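Local coordinates for sugar ABC transporter substrate-binding protein (PDB 5U2P) that probably captures a ligand, perhaps a sugar, in the periplasm as the substrate-binding protein of an ABC transporter, at residues 158-161 / 162-165. Numbering follows the deposited sequence.
Sequences KSWN and ELLE
Lys158 meets Glu162 through its backbone: Lys158 N donates to Glu162 OE1 at 2.7 Å, reaching the oxygen from above the carboxylate plane, 43° out of it. One residue on, Ser159 holds its hydroxyl between its own backbone N and carbonyl carbon (chi1 70°), which turns OG to the first turn of the helix, where it accepts from Glu162 N at 3.2 Å. Glu162 CG packs against the same OG, 3.4 Å away, and the extended chain beyond it carries the carboxylate back to Lys158 N. Glu162 is thus gripped at backbone N and side chain. Ser159 O then receives Leu163 N at 3.0 Å. Trp160, with CG anti to its backbone N (chi1 167°), lays its indole across Leu164, and Trp160 O accepts from Leu164 N at 3.1 Å. Leu164 CD2 sits over the six-membered ring, 4.2 Å from its centroid, in a CH-pi contact, while CD1 stands above the indole plane, displaced toward its rim, 3.4 Å from Trp160 NE1. Ala232, Glu235 and Leu236 of helix 227-238 also touch the indole, and Leu236 reaches Leu164 as well. Asn161 contributes its carbonyl, the acceptor for Glu165 N at 2.9 Å. A serine N-cap, with Glu162 OE1 returning to the residue before it, one short of a capping box, starts helix 160-172 of this solute-binding fold; i to i+4 bonds form its first turns, packed on helix 227-238.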
loop_
_atom_site.group_PDB
_atom_site.type_symbol
_atom_site.label_atom_id
_atom_site.label_comp_id
_atom_site.label_asym_id
_atom_site.label_seq_id
_atom_site.Cartn_x
_atom_site.Cartn_y
_atom_site.Cartn_z
ATOM N N LYS A 158 -3.753 -3.693 22.287
ATOM C CA LYS A 158 -2.357 -3.380 22.027
ATOM C C LYS A 158 -1.502 -4.642 21.922
ATOM O O LYS A 158 -0.285 -4.568 21.816
ATOM C CB LYS A 158 -1.817 -2.443 23.112
ATOM C CG LYS A 158 -2.692 -1.203 23.291
ATOM C CD LYS A 158 -1.904 0.006 23.745
ATOM C CE LYS A 158 -2.770 1.258 23.684
ATOM N NZ LYS A 158 -2.016 2.490 24.037
ATOM N N SER A 159 -2.161 -5.793 21.920
ATOM C CA SER A 159 -1.498 -7.086 21.789
ATOM C C SER A 159 -2.488 -8.101 21.229
ATOM O O SER A 159 -3.676 -7.824 21.140
ATOM C CB SER A 159 -0.999 -7.583 23.136
ATOM O OG SER A 159 -2.116 -7.940 23.930
ATOM N N TRP A 160 -1.988 -9.278 20.881
ATOM C CA TRP A 160 -2.818 -10.360 20.353
ATOM C C TRP A 160 -3.876 -10.839 21.337
ATOM O O TRP A 160 -5.006 -11.121 20.943
ATOM C CB TRP A 160 -1.923 -11.536 19.945
ATOM C CG TRP A 160 -2.647 -12.839 19.680
ATOM C CD1 TRP A 160 -2.642 -13.955 20.475
ATOM C CD2 TRP A 160 -3.459 -13.167 18.540
ATOM N NE1 TRP A 160 -3.398 -14.950 19.902
ATOM C CE2 TRP A 160 -3.911 -14.494 18.716
ATOM C CE3 TRP A 160 -3.846 -12.472 17.394
ATOM C CZ2 TRP A 160 -4.737 -15.131 17.788
ATOM C CZ3 TRP A 160 -4.663 -13.109 16.473
ATOM C CH2 TRP A 160 -5.098 -14.422 16.675
ATOM N N ASN A 161 -3.513 -10.959 22.610
ATOM C CA ASN A 161 -4.473 -11.392 23.610
ATOM C C ASN A 161 -5.510 -10.324 23.882
ATOM O O ASN A 161 -6.656 -10.636 24.184
ATOM C CB ASN A 161 -3.765 -11.782 24.907
ATOM C CG ASN A 161 -2.993 -13.067 24.771
ATOM O OD1 ASN A 161 -3.414 -13.984 24.068
ATOM N ND2 ASN A 161 -1.844 -13.138 25.429
ATOM N N GLU A 162 -5.120 -9.060 23.762
ATOM C CA GLU A 162 -6.079 -7.981 23.938
ATOM C C GLU A 162 -7.072 -7.965 22.770
ATOM O O GLU A 162 -8.253 -7.654 22.958
ATOM C CB GLU A 162 -5.359 -6.635 24.082
ATOM C CG GLU A 162 -4.750 -6.456 25.476
ATOM C CD GLU A 162 -4.082 -5.111 25.696
ATOM O OE1 GLU A 162 -4.339 -4.166 24.923
ATOM O OE2 GLU A 162 -3.299 -4.996 26.661
ATOM N N LEU A 163 -6.601 -8.310 21.575
ATOM C CA LEU A 163 -7.492 -8.429 20.419
ATOM C C LEU A 163 -8.505 -9.544 20.654
ATOM O O LEU A 163 -9.693 -9.353 20.446
ATOM C CB LEU A 163 -6.722 -8.708 19.138
ATOM C CG LEU A 163 -7.570 -8.991 17.895
ATOM C CD1 LEU A 163 -8.375 -7.772 17.512
ATOM C CD2 LEU A 163 -6.674 -9.421 16.742
ATOM N N LEU A 164 -8.033 -10.708 21.083
ATOM C CA LEU A 164 -8.934 -11.834 21.346
ATOM C C LEU A 164 -9.948 -11.484 22.431
ATOM O O LEU A 164 -11.131 -11.817 22.315
ATOM C CB LEU A 164 -8.147 -13.086 21.752
ATOM C CG LEU A 164 -7.254 -13.688 20.668
ATOM C CD1 LEU A 164 -6.507 -14.902 21.202
ATOM C CD2 LEU A 164 -8.033 -14.068 19.408
ATOM N N GLU A 165 -9.488 -10.808 23.481
ATOM C CA GLU A 165 -10.378 -10.406 24.567
ATOM C C GLU A 165 -11.404 -9.396 24.062
ATOM O O GLU A 165 -12.591 -9.507 24.366
ATOM C CB GLU A 165 -9.587 -9.818 25.741
ATOM C CG GLU A 165 -10.460 -9.394 26.917
ATOM C CD GLU A 165 -9.660 -8.830 28.081
ATOM O OE1 GLU A 165 -8.464 -8.506 27.898
ATOM O OE2 GLU A 165 -10.237 -8.708 29.183
#